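Local structure of putative ketosteroid isomerase (Parabacteroides distasonis ATCC 8503, 3KE7) at the interface of chains A and B. The protein is a putative ketosteroid isomerase of the SnoaL-like family, probably binding a small molecule in a pocket of its alpha+beta fold. Residues are numbered along the deposited sequence; one frame, centred on the assembly and turned at random. Chains: chain A/B, Putative ketosteroid isomerase.

Contact 1: the interface of chains A and B. Residues chain A 46, 50-53; chain B 78-79, 94, 107.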
# COMPACT_ATOMS: atom_id res chain seq x y z
N PHE A 46 5.17 5.28 -4.28
CA PHE A 46 4.27 6.24 -4.89
C PHE A 46 4.11 7.50 -4.07
O PHE A 46 4.01 7.43 -2.83
CB PHE A 46 2.82 5.70 -5.03
CG PHE A 46 2.62 4.45 -5.83
CD1 PHE A 46 2.31 4.51 -7.18
CD2 PHE A 46 2.55 3.21 -5.21
CE1 PHE A 46 1.96 3.38 -7.87
CE2 PHE A 46 2.23 2.06 -5.94
CZ PHE A 46 1.90 2.16 -7.24
N LEU A 50 4.57 11.89 -8.74
CA LEU A 50 5.15 10.98 -9.69
C LEU A 50 4.16 10.49 -10.74
O LEU A 50 3.02 10.08 -10.40
CB LEU A 50 5.71 9.76 -8.95
CG LEU A 50 6.87 10.08 -7.97
CD1 LEU A 50 7.14 8.96 -7.02
CD2 LEU A 50 8.09 10.37 -8.77
N GLU A 51 4.54 10.51 -12.00
CA GLU A 51 3.63 9.96 -12.99
C GLU A 51 3.39 8.46 -12.80
O GLU A 51 2.27 7.96 -13.00
CB GLU A 51 4.17 10.24 -14.36
CG GLU A 51 3.20 9.86 -15.43
CD GLU A 51 3.76 9.99 -16.83
OE1 GLU A 51 4.56 10.93 -17.10
OE2 GLU A 51 3.38 9.13 -17.69
N THR A 52 4.45 7.73 -12.43
CA THR A 52 4.38 6.31 -12.15
C THR A 52 5.26 6.03 -10.95
O THR A 52 6.11 6.84 -10.57
CB THR A 52 4.84 5.41 -13.33
OG1 THR A 52 6.22 5.65 -13.62
CG2 THR A 52 3.99 5.63 -14.58
N LYS A 53 5.10 4.86 -10.37
CA LYS A 53 5.87 4.50 -9.19
C LYS A 53 7.37 4.42 -9.43
O LYS A 53 7.85 4.02 -10.51
CB LYS A 53 5.38 3.16 -8.66
CG LYS A 53 5.71 1.93 -9.51
CD LYS A 53 4.67 0.86 -9.23
CE LYS A 53 5.05 -0.43 -9.90
NZ LYS A 53 5.34 -0.24 -11.35
N ILE B 78 -0.24 -0.53 -16.05
CA ILE B 78 1.08 -0.11 -16.37
C ILE B 78 2.13 -0.63 -15.39
O ILE B 78 2.00 -0.38 -14.18
CB ILE B 78 1.10 1.44 -16.38
CG1 ILE B 78 0.15 1.96 -17.48
CG2 ILE B 78 2.49 1.97 -16.57
CD1 ILE B 78 -0.27 3.41 -17.32
N ARG B 79 3.08 -1.43 -15.89
CA ARG B 79 4.21 -2.01 -15.13
C ARG B 79 3.79 -2.67 -13.80
O ARG B 79 4.31 -2.40 -12.77
CB ARG B 79 5.30 -0.98 -14.86
CG ARG B 79 5.81 -0.22 -16.12
CD ARG B 79 7.23 0.37 -15.92
NE ARG B 79 7.41 1.02 -14.61
CZ ARG B 79 7.09 2.28 -14.32
NH1 ARG B 79 6.59 3.08 -15.23
NH2 ARG B 79 7.24 2.73 -13.08
N ASN B 94 0.24 1.20 -12.05
CA ASN B 94 -0.47 2.36 -12.48
C ASN B 94 -1.57 1.89 -13.41
O ASN B 94 -1.45 0.81 -14.02
CB ASN B 94 0.49 3.36 -13.13
CG ASN B 94 1.32 4.07 -12.10
OD1 ASN B 94 2.44 3.67 -11.80
ND2 ASN B 94 0.69 5.04 -11.43
N ASN B 107 -2.71 5.45 -9.42
CA ASN B 107 -1.72 4.67 -8.68
C ASN B 107 -2.52 3.63 -7.86
O ASN B 107 -3.59 3.95 -7.32
CB ASN B 107 -1.02 5.56 -7.66
CG ASN B 107 -0.31 6.74 -8.27
OD1 ASN B 107 0.54 6.59 -9.15
ND2 ASN B 107 -0.61 7.94 -7.74
O HOH W 1 1.06 10.38 -8.49
O HOH W 2 3.64 1.42 -12.72

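Contact 2: the interface of chains A and B. Residues chain A 85, 87-88, 111, 113, 123; chain B 85, 87-88, 90.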
# COMPACT_ATOMS: atom_id res chain seq x y z
N ALA A 85 1.34 -10.59 8.95
CA ALA A 85 1.19 -11.86 8.25
C ALA A 85 2.56 -12.43 8.04
O ALA A 85 3.27 -12.02 7.10
CB ALA A 85 0.55 -11.64 6.89
N ASN A 87 6.06 -12.78 7.71
CA ASN A 87 7.16 -11.86 7.68
C ASN A 87 6.82 -10.52 7.06
O ASN A 87 7.69 -9.83 6.61
CB ASN A 87 8.36 -12.47 6.91
CG ASN A 87 8.09 -12.69 5.44
OD1 ASN A 87 6.93 -12.82 4.98
ND2 ASN A 87 9.18 -12.76 4.65
N ILE A 88 5.55 -10.14 7.11
CA ILE A 88 5.06 -8.87 6.54
C ILE A 88 4.21 -8.13 7.58
O ILE A 88 3.42 -8.72 8.31
CB ILE A 88 4.21 -9.14 5.31
CG1 ILE A 88 5.09 -9.59 4.11
CG2 ILE A 88 3.31 -7.91 4.94
CD1 ILE A 88 5.99 -8.50 3.55
N VAL A 111 4.43 -1.12 3.57
CA VAL A 111 4.58 -2.57 3.76
C VAL A 111 6.01 -2.82 4.18
O VAL A 111 6.96 -2.46 3.47
CB VAL A 111 4.28 -3.38 2.52
CG1 VAL A 111 4.43 -4.91 2.79
CG2 VAL A 111 2.87 -3.11 1.98
N ARG A 113 8.80 -5.68 5.61
CA ARG A 113 9.17 -7.10 5.54
C ARG A 113 10.24 -7.41 6.52
O ARG A 113 11.20 -6.68 6.63
CB ARG A 113 9.63 -7.49 4.14
CG ARG A 113 10.05 -8.97 3.96
CD ARG A 113 10.48 -9.37 2.54
NE ARG A 113 11.58 -8.51 2.12
CZ ARG A 113 11.75 -7.99 0.90
NH1 ARG A 113 10.90 -8.22 -0.10
NH2 ARG A 113 12.75 -7.13 0.71
N ILE A 123 9.30 -2.27 1.94
CA ILE A 123 9.36 -2.77 0.57
C ILE A 123 8.36 -2.03 -0.31
O ILE A 123 8.44 -2.16 -1.53
CB ILE A 123 9.16 -4.27 0.50
CG1 ILE A 123 7.74 -4.70 0.90
CG2 ILE A 123 10.22 -4.94 1.38
CD1 ILE A 123 7.44 -6.15 0.61
N ALA B 85 6.03 -12.55 -0.49
CA ALA B 85 6.64 -12.82 0.82
C ALA B 85 5.77 -13.79 1.53
O ALA B 85 4.77 -13.42 2.18
CB ALA B 85 6.76 -11.57 1.64
N ASN B 87 3.08 -15.77 2.64
CA ASN B 87 1.65 -15.76 2.39
C ASN B 87 1.08 -14.38 1.96
O ASN B 87 -0.12 -14.17 2.01
CB ASN B 87 0.88 -16.28 3.61
CG ASN B 87 0.93 -15.34 4.82
OD1 ASN B 87 1.82 -14.50 4.99
ND2 ASN B 87 -0.10 -15.49 5.71
N ILE B 88 1.96 -13.47 1.55
CA ILE B 88 1.57 -12.12 1.11
C ILE B 88 2.09 -11.86 -0.31
O ILE B 88 3.21 -12.26 -0.70
CB ILE B 88 2.18 -11.07 2.03
CG1 ILE B 88 1.47 -11.10 3.39
CG2 ILE B 88 2.10 -9.66 1.42
CD1 ILE B 88 0.05 -10.53 3.39
N VAL B 90 2.28 -8.37 -2.67
CA VAL B 90 2.04 -6.92 -2.81
C VAL B 90 2.03 -6.60 -4.29
O VAL B 90 3.06 -6.77 -4.96
CB VAL B 90 3.14 -6.08 -2.11
CG1 VAL B 90 2.81 -4.56 -2.18
CG2 VAL B 90 3.27 -6.50 -0.64
O HOH W 3 4.17 -12.90 4.71

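Contact 3: the interface of chains A and B. Residues chain A 81, 83, 92-93; chain B 44, 46, 53, 124.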
# COMPACT_ATOMS: atom_id res chain seq x y z
N VAL A 81 -3.08 1.31 11.71
CA VAL A 81 -3.41 -0.11 11.74
C VAL A 81 -2.23 -0.90 11.22
O VAL A 81 -1.64 -0.52 10.20
CB VAL A 81 -4.66 -0.43 10.88
CG1 VAL A 81 -4.88 -1.95 10.73
CG2 VAL A 81 -5.91 0.23 11.47
N GLN A 83 -1.35 -4.74 10.15
CA GLN A 83 -1.79 -6.09 9.83
C GLN A 83 -0.52 -6.92 9.70
O GLN A 83 0.34 -6.64 8.86
CB GLN A 83 -2.53 -6.13 8.45
CG GLN A 83 -3.82 -5.36 8.47
CD GLN A 83 -4.27 -5.00 7.07
OE1 GLN A 83 -3.62 -4.24 6.37
NE2 GLN A 83 -5.39 -5.56 6.66
N THR A 92 -1.06 1.06 7.82
CA THR A 92 -1.90 2.05 7.18
C THR A 92 -2.29 3.12 8.19
O THR A 92 -2.55 2.83 9.37
CB THR A 92 -3.14 1.41 6.56
OG1 THR A 92 -3.85 0.62 7.55
CG2 THR A 92 -2.81 0.54 5.32
N PHE A 93 -2.32 4.37 7.73
CA PHE A 93 -2.73 5.47 8.60
C PHE A 93 -3.12 6.67 7.82
O PHE A 93 -2.84 6.76 6.62
CB PHE A 93 -1.59 5.81 9.59
CG PHE A 93 -0.27 6.18 8.96
CD1 PHE A 93 0.63 5.18 8.64
CD2 PHE A 93 0.09 7.50 8.73
CE1 PHE A 93 1.84 5.48 8.11
CE2 PHE A 93 1.31 7.82 8.18
CZ PHE A 93 2.18 6.79 7.85
N ILE B 44 -8.39 -2.97 4.74
CA ILE B 44 -8.24 -1.55 4.90
C ILE B 44 -8.24 -0.98 3.48
O ILE B 44 -7.56 -1.48 2.60
CB ILE B 44 -6.90 -1.19 5.61
CG1 ILE B 44 -6.79 -1.85 6.98
CG2 ILE B 44 -6.70 0.32 5.68
CD1 ILE B 44 -7.79 -1.44 7.93
N PHE B 46 -8.26 2.78 0.98
CA PHE B 46 -8.18 4.19 0.70
C PHE B 46 -8.54 4.47 -0.75
O PHE B 46 -8.17 3.73 -1.66
CB PHE B 46 -6.74 4.73 0.80
CG PHE B 46 -6.04 4.60 2.12
CD1 PHE B 46 -6.10 5.61 3.09
CD2 PHE B 46 -5.20 3.54 2.38
CE1 PHE B 46 -5.32 5.56 4.26
CE2 PHE B 46 -4.46 3.51 3.60
CZ PHE B 46 -4.51 4.51 4.48
N LYS B 53 -9.52 6.45 6.20
CA LYS B 53 -9.54 5.13 5.59
C LYS B 53 -10.72 4.27 6.07
O LYS B 53 -11.24 4.41 7.20
CB LYS B 53 -8.21 4.37 5.81
CG LYS B 53 -7.97 3.89 7.26
CD LYS B 53 -6.55 3.55 7.44
CE LYS B 53 -6.23 2.86 8.76
NZ LYS B 53 -6.78 3.62 9.93
N GLN B 124 -5.58 -5.09 1.86
CA GLN B 124 -5.35 -3.64 1.80
C GLN B 124 -5.42 -3.16 0.38
O GLN B 124 -4.84 -3.76 -0.51
CB GLN B 124 -3.97 -3.29 2.39
CG GLN B 124 -3.71 -1.80 2.58
CD GLN B 124 -3.34 -0.99 1.34
OE1 GLN B 124 -3.43 0.22 1.40
NE2 GLN B 124 -2.90 -1.66 0.22

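Contact 4: the interface of chains A and B. Residues chain A 78-79, 81, 94; chain B 52-53, 55.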
# COMPACT_ATOMS: atom_id res chain seq x y z
N ILE A 78 -3.13 9.31 12.72
CA ILE A 78 -4.48 8.98 13.11
C ILE A 78 -4.82 7.53 12.76
O ILE A 78 -4.69 7.06 11.60
CB ILE A 78 -5.46 9.89 12.37
CG1 ILE A 78 -5.16 11.36 12.70
CG2 ILE A 78 -6.94 9.54 12.69
CD1 ILE A 78 -5.88 12.38 11.81
N ARG A 79 -5.22 6.83 13.80
CA ARG A 79 -5.68 5.49 13.77
C ARG A 79 -4.77 4.51 12.95
O ARG A 79 -5.22 3.80 12.07
CB ARG A 79 -7.13 5.54 13.28
CG ARG A 79 -8.01 4.63 13.97
CD ARG A 79 -9.45 4.87 13.67
NE ARG A 79 -9.73 4.70 12.26
CZ ARG A 79 -9.85 5.69 11.37
NH1 ARG A 79 -9.76 6.98 11.73
NH2 ARG A 79 -10.08 5.39 10.09
N VAL A 81 -3.08 1.31 11.71
CA VAL A 81 -3.41 -0.11 11.74
C VAL A 81 -2.23 -0.90 11.22
O VAL A 81 -1.64 -0.52 10.20
CB VAL A 81 -4.66 -0.43 10.88
CG1 VAL A 81 -4.88 -1.95 10.73
CG2 VAL A 81 -5.91 0.23 11.47
N ASN A 94 -3.83 7.57 8.49
CA ASN A 94 -3.95 8.93 8.03
C ASN A 94 -2.97 9.80 8.81
O ASN A 94 -2.60 9.49 9.95
CB ASN A 94 -5.38 9.42 8.18
CG ASN A 94 -6.33 8.75 7.16
OD1 ASN A 94 -7.07 7.79 7.50
ND2 ASN A 94 -6.25 9.18 5.92
N THR B 52 -11.18 9.60 5.68
CA THR B 52 -10.37 8.70 6.51
C THR B 52 -10.50 7.29 5.94
O THR B 52 -11.50 6.99 5.24
CB THR B 52 -10.83 8.79 8.00
OG1 THR B 52 -9.86 8.17 8.80
CG2 THR B 52 -12.22 8.13 8.20
N LYS B 53 -9.52 6.45 6.20
CA LYS B 53 -9.54 5.13 5.59
C LYS B 53 -10.72 4.27 6.07
O LYS B 53 -11.24 4.41 7.20
CB LYS B 53 -8.21 4.37 5.81
CG LYS B 53 -7.97 3.89 7.26
CD LYS B 53 -6.55 3.55 7.44
CE LYS B 53 -6.23 2.86 8.76
NZ LYS B 53 -6.78 3.62 9.93
N GLU B 55 -12.15 0.72 7.16
CA GLU B 55 -11.64 -0.43 7.96
C GLU B 55 -12.70 -1.47 8.11
O GLU B 55 -13.77 -1.26 8.75
CB GLU B 55 -11.21 0.02 9.32
CG GLU B 55 -10.14 1.02 9.25
CD GLU B 55 -9.72 1.57 10.58
OE1 GLU B 55 -9.74 0.81 11.60
OE2 GLU B 55 -9.33 2.78 10.57
O HOH W 4 -6.75 6.37 9.77

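Contact 1: the interface of chains A and B
B:Arg79 meets A:Thr52 end-on, the guanidinium group pointing both NH1 and NH2 at one hydroxyl oxygen, OG1. NH1 of B:Arg79 lies 3.1 Å from OG1 of A:Thr52, and the hydroxyl lies in the guanidinium plane, at its edge, while the two side chains cross at about a right angle. OG1 of A:Thr52 stands between the backbone N and the carbonyl carbon (chi1 63°), the rotamer that presents it to the arginine. Beside this pair, A:Lys53 and B:Arg79 run past each other in opposite directions, and the lysine ammonium NZ hydrogen-bonds the backbone carbonyl O of B:Arg79 at 2.8 Å. An alanine in place of B:Arg79 would probably leave the A:Thr52 hydroxyl without both guanidinium donors and its loop less firmly held.

B:Asn94 comes across A:Thr52: its OD1 accepts the backbone N-H of A:Lys53 on a lone pair, N to OD1 3.3 Å. The same OD1 and the lysine NZ share water 2, which also reaches O of B:Ile78. Farther out, ND2 of B:Asn94 donates to OD1 of B:Asn107 at 2.8 Å, which helps to orient both amides. B:Asn107 passes along the A:Phe46 ring, CB against CD1 at 3.5 Å, with amide and ring 56° apart. The loop after strand 43-46 of chain A thus docks on the sheet of chain B, where water 1 bridges ND2 of B:Asn107 and the carbonyl O of A:Leu50.

Contact 2: the interface of chains A and B
Strand 80-85, the turn after it and the start of strand 88-99 meet their own counterparts here, chain A against chain B, with strands 102-114 and 120-129 of chain A alongside. The methyl CB of each Ala85 packs on the isoleucine of the other chain: CB of B:Ala85 lies 3.6 Å from CG1 of A:Ile88, and CB of A:Ala85 lies 3.7 Å from CG1 of B:Ile88. The two isoleucines cross obliquely, CG1 of A:Ile88 touching CB of B:Ile88 at 3.9 Å. In both, CG1 sits beside the backbone N (chi1 -72° in A:Ile88), which turns it onto the opposing alanine. Replacing A:Ile88 by alanine is likely to open a gap beside B:Ala85 and B:Ile88. Deeper in, the side chains of A:Val111 and B:Val90 pass in opposite directions, CG1 to CG2 4.0 Å.

Water 3 links the two turns. Water 3 lies 2.7 Å from O of A:Ala85 and from O of B:Ala85, and OD1 of A:Asn87 and of B:Asn87 also lie within bonding distance of it. These four modelled oxygens must share two water hydrogens, unless an asparagine amide is turned over to donate from its nitrogen. This self-pairing joins the two copies around their two-fold axis and may help hold a dimer together.

Contact 3: the interface of chains A and B
Strand 88-99 of chain A, with strand 80-85 next to it, lays one face of its beta-sheet against strands 43-46 and 120-129 of chain B. The knob is A:Thr92. Its hydroxyl occupies the position between the backbone N and the carbonyl carbon (chi1 54°), turned toward B:Ile44; CG2 of B:Ile44 lies 3.4 Å from OG1 of A:Thr92. The CE methylene of B:Lys53 approaches the same hydroxyl obliquely, so this lysine works here through its aliphatic stretch.

The other branch of A:Thr92, CG2, points between B:Phe46 and B:Gln124. CG2 of A:Thr92 is 3.8 Å from CE2 of B:Phe46 and 3.7 Å from CG of B:Gln124, which runs past the threonine in the opposite direction. CZ of B:Phe46 comes within 3.5 Å of the carbonyl O of A:Phe93, and CB of B:Lys53 covers one face of the ring toward the rim. Around the threonine, A:Val81 and B:Ile44 reach toward each other tip to tip, CG1 to CD1 at 4.1 Å, while CG2 of the valine rests 3.8 Å from CE of B:Lys53. The amide of A:Gln83 lies alongside CG1 of B:Ile44.

Close, largely apolar packing of this kind probably helps set how the two sheets lie against each other and adds to the stability of a dimer, if that is the biological form.

Contact 4: the interface of chains A and B
A:Arg79 and B:Glu55 come from opposite directions with guanidinium and carboxylate planes 15° from parallel, and the arginine takes one oxygen, OE2, side-on. NE of A:Arg79 meets OE2 of B:Glu55 at 2.6 Å on its syn side and forms a salt bridge, while NH2 reaches that OE2 at 2.8 Å on the anti side; both approach tilted out of the carboxylate plane. NH2 serves a second partner too: with NH1 of A:Arg79 it grips the B:Thr52 hydroxyl end-on, OG1 lying 3.1 Å from NH2 and close to the guanidinium plane. The arginine and threonine side chains are roughly perpendicular.

B:Thr52 places OG1 opposite the backbone N (chi1 -167°), where it can also donate to OD1 of A:Asn94 at 3.1 Å, from above the amide plane. OD1 of A:Asn94 takes the backbone N-H of B:Lys53 on a lone pair, N to OD1 3.1 Å.

From above its carboxylate plane, OE2 of B:Glu55 receives NZ of B:Lys53 at 2.8 Å. Two cationic side chains on one oxygen would probably stabilise the ionised acid. NZ of B:Lys53 also bonds the carbonyl O of A:Arg79 at 2.7 Å. Water 4, above one guanidinium face toward its rim, ties NZ to OD1 of A:Asn94 and O of A:Ile78.

In the fold, A:Arg79 occupies the break between strands 74-78 and 80-85, beside A:Asn94 of strand 88-99, and receives the chain B segment that leads from the loop at B:Thr52 into strand 54-55.

Between C-alpha centres, contacts 3 and 4 lie about 6 Å apart and share A:Val81 and B:Lys53, whose methylenes serve one and ammonium the other. Contact 1, about 23 Å from contact 4, is largely its two-fold twin, yet Thr52 and Arg79 take other rotamers and in contact 4 Arg79 also engages Glu55. Contact 2 is about 14 Å from contact 3; contacts 1 and 2, 1 and 3, and 2 and 4 are each about 20 Å apart. Strand 88-99 (chain B in contact 1, both in contact 2, chain A in contacts 3 and 4) serves all, and polar clamps flank apolar packing in a possible biological dimer.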